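Local coordinates for hypothetical protein APE0525 (Aeropyrum pernix, PDB 2CX0) that is of unknown function but carries a PUA domain, a fold associated with RNA binding, and may act in translation initiation, at residues 9-14 and 50-55; 41-46 and 60-65; 121-126 and 147-152. One frame throughout, in Å; residues are numbered along the deposited sequence.

Interaction 1 of 3, residues 9-14 and 50-55; sequences GLARLE and ARTDSG
R12 and R51 are paired across two antiparallel strands, and their first torsions differ. R12 sets CG anti to its carbonyl carbon (chi1 -76°) and runs on extended to NE, whereas R51 sets CG anti to its backbone N (chi1 -178°) and bends at its third torsion. The two side chains run side by side in the same direction, with guanidinium planes 6° apart. Their nearest approach is R51 NH2 to R12 CD, 3.2 Å, an oblique meeting of a nitrogen with the methylene. No hydrogen bond joins the two groups, and the like charges, R12 NE and R51 NH2 4.0 Å apart, would probably repel one another.

The backbone holds the pair together. R12 N donates to R51 O and R51 N to R12 O, each bond 2.9 Å long, making this the hydrogen-bonded pair. In the next, non-hydrogen-bonded pair, L13 and A50 turn to the other face of the sheet, where L13 CD1 rests on A50 CB at 3.6 Å. A11 CB extends this apolar patch, touching the methyl CG2 of T52 at 3.9 Å. Beyond that the chains part: a water accepts from D53 N and donates to L10 O, 2.8 Å from each, bridging the gap where direct pairing stops. T52 N binds G55 O across the turn that follows.

On its other flank, strand 9-17 pairs with strand 2-5, with A11 bonded to L3, while A50 is bonded to Y57 of strand 56-62. The contact is thus an interior strand pairing in an antiparallel meander, the six-stranded sheet of the N-terminal, pre-PUA half of the protein.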
ATOM      1  N   GLY A   9       8.224 -16.735  -8.046  1.00 21.06           N
ATOM      2  CA  GLY A   9       8.905 -18.004  -7.914  1.00 22.33           C
ATOM      3  C   GLY A   9       9.573 -18.279  -6.584  1.00 17.52           C
ATOM      4  O   GLY A   9       9.151 -17.792  -5.543  1.00 16.25           O
ATOM      5  N   LEU A  10      10.645 -19.058  -6.613  1.00 15.32           N
ATOM      6  CA  LEU A  10      11.338 -19.422  -5.386  1.00 19.23           C
ATOM      7  C   LEU A  10      12.014 -18.221  -4.716  1.00 18.68           C
ATOM      8  O   LEU A  10      12.645 -17.400  -5.387  1.00 20.59           O
ATOM      9  CB  LEU A  10      12.374 -20.501  -5.714  1.00 14.83           C
ATOM     10  CG  LEU A  10      13.233 -20.899  -4.528  1.00 26.88           C
ATOM     11  CD1 LEU A  10      12.477 -21.982  -3.706  1.00 16.96           C
ATOM     12  CD2 LEU A  10      14.595 -21.393  -5.068  1.00 21.55           C
ATOM     13  N   ALA A  11      11.829 -18.073  -3.412  1.00 14.08           N
ATOM     14  CA  ALA A  11      12.478 -16.995  -2.701  1.00 23.22           C
ATOM     15  C   ALA A  11      13.196 -17.526  -1.479  1.00 20.31           C
ATOM     16  O   ALA A  11      12.629 -18.310  -0.728  1.00 22.96           O
ATOM     17  CB  ALA A  11      11.443 -15.846  -2.265  1.00 13.35           C
ATOM     18  N   ARG A  12      14.445 -17.081  -1.299  1.00 19.38           N
ATOM     19  CA  ARG A  12      15.231 -17.449  -0.116  1.00 20.66           C
ATOM     20  C   ARG A  12      15.041 -16.290   0.861  1.00 20.90           C
ATOM     21  O   ARG A  12      15.292 -15.109   0.515  1.00 17.45           O
ATOM     22  CB  ARG A  12      16.705 -17.598  -0.477  1.00 27.03           C
ATOM     23  CG  ARG A  12      16.921 -18.915  -1.199  1.00 36.02           C
ATOM     24  CD  ARG A  12      18.198 -18.966  -2.029  1.00 35.16           C
ATOM     25  NE  ARG A  12      18.139 -20.026  -3.058  1.00 39.24           N
ATOM     26  CZ  ARG A  12      18.234 -21.335  -2.813  1.00 36.55           C
ATOM     27  NH1 ARG A  12      18.395 -21.744  -1.568  1.00 39.13           N
ATOM     28  NH2 ARG A  12      18.169 -22.255  -3.786  1.00 18.98           N
ATOM     29  N   LEU A  13      14.618 -16.612   2.081  1.00 18.79           N
ATOM     30  CA  LEU A  13      14.328 -15.587   3.064  1.00 21.64           C
ATOM     31  C   LEU A  13      15.292 -15.520   4.246  1.00 20.97           C
ATOM     32  O   LEU A  13      15.810 -16.520   4.687  1.00 23.20           O
ATOM     33  CB  LEU A  13      12.924 -15.798   3.602  1.00 16.89           C
ATOM     34  CG  LEU A  13      11.731 -15.145   2.911  1.00 34.76           C
ATOM     35  CD1 LEU A  13      11.640 -15.557   1.498  1.00 28.04           C
ATOM     36  CD2 LEU A  13      10.480 -15.547   3.652  1.00 33.79           C
ATOM     37  N   GLU A  14      15.513 -14.301   4.725  1.00 16.18           N
ATOM     38  CA  GLU A  14      16.327 -14.006   5.901  1.00 23.14           C
ATOM     39  C   GLU A  14      15.459 -13.079   6.750  1.00 23.48           C
ATOM     40  O   GLU A  14      15.032 -12.041   6.249  1.00 26.05           O
ATOM     41  CB  GLU A  14      17.593 -13.248   5.537  1.00 28.27           C
ATOM     42  CG  GLU A  14      18.711 -14.116   5.100  1.00 45.06           C
ATOM     43  CD  GLU A  14      20.031 -13.384   5.149  1.00 53.47           C
ATOM     44  OE1 GLU A  14      20.085 -12.247   4.622  1.00 58.89           O
ATOM     45  OE2 GLU A  14      21.000 -13.943   5.715  1.00 57.63           O
ATOM     46  N   ALA A  50      13.804 -11.021   1.105  1.00 15.21           N
ATOM     47  CA  ALA A  50      13.570 -12.193   0.264  1.00 15.77           C
ATOM     48  C   ALA A  50      14.330 -12.000  -1.032  1.00 18.74           C
ATOM     49  O   ALA A  50      14.226 -10.918  -1.661  1.00 19.18           O
ATOM     50  CB  ALA A  50      12.072 -12.303  -0.062  1.00 12.94           C
ATOM     51  N   ARG A  51      15.084 -13.014  -1.428  1.00 15.50           N
ATOM     52  CA  ARG A  51      15.804 -12.928  -2.672  1.00 17.10           C
ATOM     53  C   ARG A  51      15.209 -13.903  -3.658  1.00 19.56           C
ATOM     54  O   ARG A  51      15.094 -15.078  -3.349  1.00 18.88           O
ATOM     55  CB  ARG A  51      17.277 -13.227  -2.485  1.00 16.10           C
ATOM     56  CG  ARG A  51      18.095 -13.094  -3.791  1.00 27.70           C
ATOM     57  CD  ARG A  51      19.642 -13.149  -3.513  1.00 34.25           C
ATOM     58  NE  ARG A  51      20.005 -14.419  -2.864  1.00 36.60           N
ATOM     59  CZ  ARG A  51      20.092 -15.597  -3.480  1.00 35.51           C
ATOM     60  NH1 ARG A  51      19.869 -15.698  -4.782  1.00 35.10           N
ATOM     61  NH2 ARG A  51      20.358 -16.684  -2.773  1.00 42.12           N
ATOM     62  N   THR A  52      14.816 -13.403  -4.826  1.00 15.14           N
ATOM     63  CA  THR A  52      14.196 -14.210  -5.885  1.00 18.00           C
ATOM     64  C   THR A  52      15.117 -14.122  -7.095  1.00 21.56           C
ATOM     65  O   THR A  52      16.191 -13.510  -7.003  1.00 20.10           O
ATOM     66  CB  THR A  52      12.911 -13.581  -6.365  1.00 24.59           C
ATOM     67  OG1 THR A  52      13.222 -12.289  -6.941  1.00 21.74           O
ATOM     68  CG2 THR A  52      11.912 -13.415  -5.226  1.00 28.89           C
ATOM     69  N   ASP A  53      14.675 -14.715  -8.217  1.00 25.83           N
ATOM     70  CA  ASP A  53      15.379 -14.678  -9.526  1.00 31.35           C
ATOM     71  C   ASP A  53      15.883 -13.299  -9.988  1.00 32.54           C
ATOM     72  O   ASP A  53      17.001 -13.132 -10.466  1.00 30.07           O
ATOM     73  CB  ASP A  53      14.423 -15.091 -10.648  1.00 40.55           C
ATOM     74  CG  ASP A  53      14.514 -16.526 -10.978  1.00 54.41           C
ATOM     75  OD1 ASP A  53      15.436 -17.170 -10.429  1.00 55.49           O
ATOM     76  OD2 ASP A  53      13.666 -16.998 -11.786  1.00 62.07           O
ATOM     77  N   SER A  54      15.002 -12.329  -9.923  1.00 28.09           N
ATOM     78  CA  SER A  54      15.339 -11.013 -10.416  1.00 24.02           C
ATOM     79  C   SER A  54      15.986 -10.111  -9.390  1.00 30.29           C
ATOM     80  O   SER A  54      16.773  -9.233  -9.745  1.00 33.54           O
ATOM     81  CB  SER A  54      14.069 -10.336 -11.010  1.00 27.80           C
ATOM     82  OG  SER A  54      13.073 -10.118 -10.011  1.00 36.54           O
ATOM     83  N   GLY A  55      15.708 -10.331  -8.109  1.00 20.43           N
ATOM     84  CA  GLY A  55      16.268  -9.413  -7.157  1.00 20.28           C
ATOM     85  C   GLY A  55      15.817  -9.559  -5.727  1.00 25.30           C
ATOM     86  O   GLY A  55      15.402 -10.646  -5.293  1.00 21.67           O
TER
HETATM   87  O   HOH W   1      12.661 -16.722  -8.072  1.00 22.15           O

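Interaction 2 of 3, residues 41-46 and 60-65; sequences EKADLR and ITVDGV
Backbone hydrogen bonds give the contact between D44-R46 and T61-D63 its frame. R46 and T61 form the hydrogen-bonded antiparallel pair: T61 N donates to R46 O at 2.8 Å and R46 N to T61 O at 3.1 Å. Two residues along, D63 N reaches D44 O, again at 2.8 Å. A side chain returns that bond: the N-H of D44 points to D63 OD1, 3.1 Å away, and meets it from above the carboxylate plane. D63 has its CG anti to the carbonyl carbon (chi1 -74°), beside its own backbone N. D44 OD2 and D63 OD1 stay apart, and the N-H of D44 would probably help to offset the charge on the D63 carboxylate.

This is the open end of the beta hairpin made by strands 45-51 and 56-62. Here the second strand leaves through a type I' turn from V62 to V65, closed by bonds in both directions between those two residues; D63 and G64, its two central residues, both take positive phi.

A water ties the turn to the opposing chain, donating to D44 O and accepting from G64 N; T61 OG1 lies 2.6 Å from it. The same hydroxyl packs against R46 CB at 3.4 Å, the two side chains lying side by side.

Apolar contacts occupy the other face. V62 offers both methyls: CG1 meets A43 CB at 3.7 Å, and L45 CD1 stands 4.0 Å from CG2. Around them L45 lies on R23 and L26 of helix 20-30, while V62 touches F39 and F86, the latter from helix 80-86.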
ATOM      1  N   GLU A  41       2.309  -0.809  20.051  1.00 49.85           N
ATOM      2  CA  GLU A  41       3.694  -0.542  20.433  1.00 52.72           C
ATOM      3  C   GLU A  41       4.165  -1.748  21.204  1.00 52.73           C
ATOM      4  O   GLU A  41       5.066  -1.692  22.042  1.00 62.39           O
ATOM      5  CB  GLU A  41       3.631   0.708  21.314  1.00 57.79           C
ATOM      6  CG  GLU A  41       2.517   1.677  20.752  1.00 64.65           C
ATOM      7  CD  GLU A  41       1.482   2.197  21.779  1.00 65.15           C
ATOM      8  OE1 GLU A  41       1.254   1.553  22.837  1.00 66.05           O
ATOM      9  OE2 GLU A  41       0.883   3.263  21.484  1.00 64.83           O
ATOM     10  N   LYS A  42       3.529  -2.855  20.900  1.00 50.51           N
ATOM     11  CA  LYS A  42       3.799  -4.096  21.572  1.00 48.60           C
ATOM     12  C   LYS A  42       3.816  -5.168  20.499  1.00 44.94           C
ATOM     13  O   LYS A  42       4.163  -6.320  20.743  1.00 47.27           O
ATOM     14  CB  LYS A  42       2.645  -4.330  22.547  1.00 55.09           C
ATOM     15  CG  LYS A  42       2.448  -3.142  23.496  1.00 60.29           C
ATOM     16  CD  LYS A  42       1.027  -3.007  24.049  1.00 60.88           C
ATOM     17  CE  LYS A  42       0.922  -1.736  24.911  1.00 61.31           C
ATOM     18  NZ  LYS A  42      -0.405  -1.646  25.574  1.00 64.03           N
ATOM     19  N   ALA A  43       3.380  -4.774  19.309  1.00 36.45           N
ATOM     20  CA  ALA A  43       3.348  -5.693  18.194  1.00 30.16           C
ATOM     21  C   ALA A  43       4.783  -6.159  17.874  1.00 21.16           C
ATOM     22  O   ALA A  43       5.735  -5.420  18.018  1.00 26.14           O
ATOM     23  CB  ALA A  43       2.736  -4.994  16.944  1.00 20.22           C
ATOM     24  N   ASP A  44       4.890  -7.391  17.436  1.00 17.91           N
ATOM     25  CA  ASP A  44       6.133  -8.009  17.027  1.00 23.07           C
ATOM     26  C   ASP A  44       6.498  -7.521  15.599  1.00 26.00           C
ATOM     27  O   ASP A  44       5.785  -7.803  14.597  1.00 25.09           O
ATOM     28  CB  ASP A  44       5.909  -9.491  17.010  1.00 26.40           C
ATOM     29  CG  ASP A  44       7.175 -10.254  16.893  1.00 35.53           C
ATOM     30  OD1 ASP A  44       8.238  -9.633  16.648  1.00 45.68           O
ATOM     31  OD2 ASP A  44       7.113 -11.489  17.035  1.00 46.79           O
ATOM     32  N   LEU A  45       7.613  -6.826  15.511  1.00 18.88           N
ATOM     33  CA  LEU A  45       8.074  -6.230  14.253  1.00 15.83           C
ATOM     34  C   LEU A  45       9.333  -6.939  13.799  1.00 20.19           C
ATOM     35  O   LEU A  45      10.320  -7.005  14.539  1.00 19.23           O
ATOM     36  CB  LEU A  45       8.382  -4.743  14.474  1.00 20.88           C
ATOM     37  CG  LEU A  45       7.389  -3.605  14.207  1.00 34.06           C
ATOM     38  CD1 LEU A  45       5.937  -4.081  14.379  1.00 30.82           C
ATOM     39  CD2 LEU A  45       7.750  -2.391  15.130  1.00 26.86           C
ATOM     40  N   ARG A  46       9.303  -7.480  12.590  1.00 16.94           N
ATOM     41  CA  ARG A  46      10.462  -8.166  12.035  1.00 15.25           C
ATOM     42  C   ARG A  46      10.725  -7.672  10.605  1.00 16.36           C
ATOM     43  O   ARG A  46       9.828  -7.223   9.890  1.00 19.10           O
ATOM     44  CB  ARG A  46      10.226  -9.694  12.023  1.00 21.60           C
ATOM     45  CG  ARG A  46       9.937 -10.312  13.414  1.00 24.07           C
ATOM     46  CD  ARG A  46       9.781 -11.842  13.374  1.00 26.91           C
ATOM     47  NE  ARG A  46      10.995 -12.559  12.963  1.00 28.87           N
ATOM     48  CZ  ARG A  46      12.063 -12.788  13.733  1.00 32.90           C
ATOM     49  NH1 ARG A  46      12.113 -12.353  14.999  1.00 30.26           N
ATOM     50  NH2 ARG A  46      13.073 -13.483  13.237  1.00 35.30           N
ATOM     51  N   ILE A  60       8.557  -5.303   6.162  1.00 12.22           N
ATOM     52  CA  ILE A  60       8.461  -5.333   7.596  1.00 12.38           C
ATOM     53  C   ILE A  60       7.193  -6.078   7.951  1.00 17.26           C
ATOM     54  O   ILE A  60       6.122  -5.757   7.418  1.00 16.53           O
ATOM     55  CB  ILE A  60       8.420  -3.920   8.150  1.00 11.29           C
ATOM     56  CG1 ILE A  60       9.838  -3.298   7.996  1.00 18.60           C
ATOM     57  CG2 ILE A  60       7.943  -3.935   9.641  1.00 13.53           C
ATOM     58  CD1 ILE A  60       9.860  -1.785   8.318  1.00 25.15           C
ATOM     59  N   THR A  61       7.295  -7.088   8.804  1.00 11.99           N
ATOM     60  CA  THR A  61       6.091  -7.809   9.243  1.00 15.77           C
ATOM     61  C   THR A  61       5.666  -7.299  10.611  1.00 16.35           C
ATOM     62  O   THR A  61       6.484  -6.950  11.442  1.00 14.70           O
ATOM     63  CB  THR A  61       6.289  -9.350   9.335  1.00 19.47           C
ATOM     64  OG1 THR A  61       7.362  -9.677  10.254  1.00 16.20           O
ATOM     65  CG2 THR A  61       6.640  -9.882   7.920  1.00 13.28           C
ATOM     66  N   VAL A  62       4.357  -7.269  10.819  1.00 15.37           N
ATOM     67  CA  VAL A  62       3.751  -6.825  12.056  1.00 13.48           C
ATOM     68  C   VAL A  62       2.905  -8.033  12.517  1.00 18.50           C
ATOM     69  O   VAL A  62       1.895  -8.393  11.913  1.00 17.09           O
ATOM     70  CB  VAL A  62       2.809  -5.572  11.871  1.00 12.99           C
ATOM     71  CG1 VAL A  62       2.269  -5.110  13.229  1.00 17.65           C
ATOM     72  CG2 VAL A  62       3.543  -4.412  11.254  1.00 12.43           C
ATOM     73  N   ASP A  63       3.343  -8.662  13.603  1.00 24.07           N
ATOM     74  CA  ASP A  63       2.671  -9.864  14.124  1.00 27.74           C
ATOM     75  C   ASP A  63       2.566 -10.933  13.057  1.00 22.15           C
ATOM     76  O   ASP A  63       1.585 -11.661  12.978  1.00 25.16           O
ATOM     77  CB  ASP A  63       1.289  -9.522  14.723  1.00 24.84           C
ATOM     78  CG  ASP A  63       1.424  -8.835  16.058  1.00 34.87           C
ATOM     79  OD1 ASP A  63       2.456  -9.108  16.702  1.00 36.10           O
ATOM     80  OD2 ASP A  63       0.547  -8.048  16.462  1.00 37.83           O
ATOM     81  N   GLY A  64       3.590 -11.006  12.219  1.00 19.61           N
ATOM     82  CA  GLY A  64       3.627 -11.994  11.181  1.00 20.55           C
ATOM     83  C   GLY A  64       2.987 -11.509   9.895  1.00 23.19           C
ATOM     84  O   GLY A  64       3.194 -12.120   8.843  1.00 27.36           O
ATOM     85  N   VAL A  65       2.211 -10.428   9.926  1.00 14.21           N
ATOM     86  CA  VAL A  65       1.627  -9.971   8.653  1.00 20.34           C
ATOM     87  C   VAL A  65       2.625  -9.084   7.829  1.00 13.86           C
ATOM     88  O   VAL A  65       3.164  -8.136   8.351  1.00 15.01           O
ATOM     89  CB  VAL A  65       0.321  -9.194   8.932  1.00 20.93           C
ATOM     90  CG1 VAL A  65      -0.278  -8.710   7.626  1.00 21.00           C
ATOM     91  CG2 VAL A  65      -0.658 -10.103   9.698  1.00 22.32           C
TER
HETATM   92  O   HOH W   2       6.325  -9.814  12.648  1.00 22.95           O

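Interaction 3 of 3, residues 121-126 and 147-152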
ATOM      1  N   GLY A 121     -11.791  11.152   3.582  1.00 18.03           N
ATOM      2  CA  GLY A 121     -10.613  11.654   4.280  1.00 14.97           C
ATOM      3  C   GLY A 121     -10.208  13.019   3.768  1.00 19.85           C
ATOM      4  O   GLY A 121     -10.958  13.651   3.007  1.00 25.77           O
ATOM      5  N   SER A 122      -9.008  13.457   4.148  1.00 18.05           N
ATOM      6  CA  SER A 122      -8.488  14.766   3.773  1.00 15.61           C
ATOM      7  C   SER A 122      -7.008  14.579   3.446  1.00 22.30           C
ATOM      8  O   SER A 122      -6.264  14.018   4.249  1.00 27.79           O
ATOM      9  CB  SER A 122      -8.675  15.717   4.960  1.00 24.03           C
ATOM     10  OG  SER A 122      -8.191  17.001   4.626  1.00 27.81           O
ATOM     11  N   PHE A 123      -6.563  14.997   2.267  1.00 20.46           N
ATOM     12  CA  PHE A 123      -5.176  14.798   1.917  1.00 14.43           C
ATOM     13  C   PHE A 123      -4.755  15.807   0.877  1.00 19.08           C
ATOM     14  O   PHE A 123      -5.612  16.450   0.216  1.00 15.01           O
ATOM     15  CB  PHE A 123      -4.935  13.365   1.391  1.00 15.48           C
ATOM     16  CG  PHE A 123      -5.834  12.956   0.277  1.00 17.99           C
ATOM     17  CD1 PHE A 123      -5.540  13.270  -1.053  1.00 15.52           C
ATOM     18  CD2 PHE A 123      -6.992  12.207   0.555  1.00 19.46           C
ATOM     19  CE1 PHE A 123      -6.408  12.834  -2.095  1.00 21.10           C
ATOM     20  CE2 PHE A 123      -7.834  11.783  -0.449  1.00 16.86           C
ATOM     21  CZ  PHE A 123      -7.548  12.095  -1.781  1.00 20.21           C
ATOM     22  N   THR A 124      -3.446  15.956   0.727  1.00 17.65           N
ATOM     23  CA  THR A 124      -2.960  16.877  -0.282  1.00 23.35           C
ATOM     24  C   THR A 124      -2.121  16.106  -1.295  1.00 22.38           C
ATOM     25  O   THR A 124      -1.757  14.951  -1.059  1.00 17.42           O
ATOM     26  CB  THR A 124      -2.097  18.009   0.381  1.00 27.50           C
ATOM     27  OG1 THR A 124      -1.005  17.414   1.071  1.00 31.50           O
ATOM     28  CG2 THR A 124      -2.910  18.781   1.382  1.00 32.87           C
ATOM     29  N   ARG A 125      -1.824  16.755  -2.428  1.00 17.03           N
ATOM     30  CA  ARG A 125      -0.986  16.154  -3.449  1.00 19.85           C
ATOM     31  C   ARG A 125       0.259  15.611  -2.753  1.00 20.15           C
ATOM     32  O   ARG A 125       0.833  16.294  -1.888  1.00 17.93           O
ATOM     33  CB  ARG A 125      -0.591  17.238  -4.491  1.00 22.46           C
ATOM     34  CG  ARG A 125       0.560  16.883  -5.405  1.00 26.23           C
ATOM     35  CD  ARG A 125       0.626  17.834  -6.596  1.00 34.68           C
ATOM     36  NE  ARG A 125      -0.635  18.538  -6.737  1.00 47.92           N
ATOM     37  CZ  ARG A 125      -1.202  18.867  -7.894  1.00 52.68           C
ATOM     38  NH1 ARG A 125      -0.616  18.546  -9.052  1.00 53.40           N
ATOM     39  NH2 ARG A 125      -2.351  19.534  -7.882  1.00 56.71           N
ATOM     40  N   GLY A 126       0.682  14.389  -3.096  1.00 16.34           N
ATOM     41  CA  GLY A 126       1.895  13.838  -2.491  1.00 10.64           C
ATOM     42  C   GLY A 126       1.641  12.895  -1.325  1.00 14.49           C
ATOM     43  O   GLY A 126       2.549  12.123  -0.932  1.00 17.17           O
ATOM     44  N   VAL A 147      -3.431  15.028  -6.747  1.00 20.25           N
ATOM     45  CA  VAL A 147      -4.214  16.257  -6.542  1.00 21.64           C
ATOM     46  C   VAL A 147      -4.715  16.297  -5.108  1.00 20.51           C
ATOM     47  O   VAL A 147      -4.817  15.248  -4.465  1.00 16.52           O
ATOM     48  CB  VAL A 147      -5.417  16.321  -7.493  1.00 24.23           C
ATOM     49  CG1 VAL A 147      -4.913  16.544  -8.910  1.00 27.74           C
ATOM     50  CG2 VAL A 147      -6.238  15.042  -7.402  1.00 21.08           C
ATOM     51  N   ASP A 148      -5.068  17.471  -4.609  1.00 16.47           N
ATOM     52  CA  ASP A 148      -5.553  17.541  -3.239  1.00 14.79           C
ATOM     53  C   ASP A 148      -6.948  16.851  -3.194  1.00 23.41           C
ATOM     54  O   ASP A 148      -7.660  16.820  -4.232  1.00 19.65           O
ATOM     55  CB  ASP A 148      -5.724  19.004  -2.825  1.00 22.68           C
ATOM     56  CG  ASP A 148      -4.402  19.799  -2.775  1.00 34.10           C
ATOM     57  OD1 ASP A 148      -4.486  21.051  -2.641  1.00 34.27           O
ATOM     58  OD2 ASP A 148      -3.301  19.205  -2.845  1.00 29.07           O
ATOM     59  N   SER A 149      -7.351  16.326  -2.025  1.00 15.53           N
ATOM     60  CA  SER A 149      -8.683  15.715  -1.881  1.00 14.85           C
ATOM     61  C   SER A 149      -9.817  16.732  -2.208  1.00 19.31           C
ATOM     62  O   SER A 149     -10.847  16.370  -2.803  1.00 15.70           O
ATOM     63  CB  SER A 149      -8.893  15.185  -0.453  1.00 15.81           C
ATOM     64  OG  SER A 149      -8.649  16.227   0.474  1.00 18.29           O
ATOM     65  N   SER A 150      -9.670  18.006  -1.850  1.00 18.27           N
ATOM     66  CA  SER A 150     -10.772  18.929  -2.173  1.00 19.73           C
ATOM     67  C   SER A 150     -10.830  19.203  -3.687  1.00 21.45           C
ATOM     68  O   SER A 150     -11.902  19.462  -4.250  1.00 22.45           O
ATOM     69  CB  SER A 150     -10.604  20.226  -1.406  1.00 21.56           C
ATOM     70  OG  SER A 150      -9.421  20.824  -1.832  1.00 29.11           O
ATOM     71  N   ALA A 151      -9.687  19.153  -4.371  1.00 16.45           N
ATOM     72  CA  ALA A 151      -9.737  19.361  -5.796  1.00 17.35           C
ATOM     73  C   ALA A 151     -10.327  18.099  -6.460  1.00 15.55           C
ATOM     74  O   ALA A 151     -11.072  18.210  -7.443  1.00 18.94           O
ATOM     75  CB  ALA A 151      -8.345  19.633  -6.341  1.00 18.51           C
ATOM     76  N   LEU A 152      -9.983  16.918  -5.945  1.00 13.61           N
ATOM     77  CA  LEU A 152     -10.463  15.690  -6.547  1.00 14.48           C
ATOM     78  C   LEU A 152     -11.996  15.617  -6.429  1.00 13.99           C
ATOM     79  O   LEU A 152     -12.682  15.115  -7.332  1.00 14.40           O
ATOM     80  CB  LEU A 152      -9.780  14.475  -5.897  1.00 11.27           C
ATOM     81  CG  LEU A 152     -10.090  13.102  -6.522  1.00 15.13           C
ATOM     82  CD1 LEU A 152      -9.691  13.072  -8.037  1.00 16.37           C
ATOM     83  CD2 LEU A 152      -9.260  12.012  -5.697  1.00 13.08           C
TER
HETATM   84  O   HOH W   3      -7.552  18.840   0.222  1.00 28.48           O
HETATM   85  O   HOH W   4      -4.595  19.644  -6.258  1.00 33.20           O
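F123 and S149 are joined by two hydrogen bonds, the serine using both its N-H and its hydroxyl oxygen. F123 N donates to S149 OG at 3.0 Å, an almost straight bond (172°), and S149 N, in the first turn of the helix, donates to F123 O at 2.8 Å from above the carbonyl plane. F123 O also accepts from a water, which in turn takes the N-H of S150. Two residues on, R125 N donates a hydrogen bond to D148 OD2 (2.9 Å), which receives it on the anti lone pair. D148 holds the N-cap position, yet its side chain makes no capping bond; its own N-H goes to a second water, shared with R125 NH2. V147 O, lying 3.7 Å from F123 CE1 near the ring plane, is buried without a partner.

The F123 ring has CG between its backbone N and carbonyl carbon (chi1 53°), and S149 CB sits over the centre of one face, 3.5 Å from the centroid, in a CH-pi contact. An alanine at F123 would probably leave S149 CB without this aromatic cover and open a gap beside L152 CD2. The guanidinium of R125 lays one face over V147 CA.

This is structural packing within the PUA domain: the loop between strands 116-121 and 128-133 meets the start of helix 149-158, with F123 and L152 both on V95 of strand 93-97 and S149 and L152 on V119 of strand 116-121.

Interactions 1 and 2 belong to one antiparallel sheet and share strand 45-51: interaction 1 joins it to strand 9-17, interaction 2 to strand 56-62, and the centres of the two contacts are 21 Å apart. Interaction 3 lies on the opposite side of the chain's centre, in the PUA domain, about 18 Å from interaction 2 between nearest atoms. All three are partly buried. Interaction 1 exposes its arginine face and buries A11, A50 and T52; interaction 2 buries L45 and V62 on one face and T61 on the other; interaction 3 buries F123, S149 and L152. Main-chain pairing dominates the first two, supplemented by a carboxylate in the second. In interaction 3 one main-chain bond, two side-chain acceptors and an aromatic face join loop to helix.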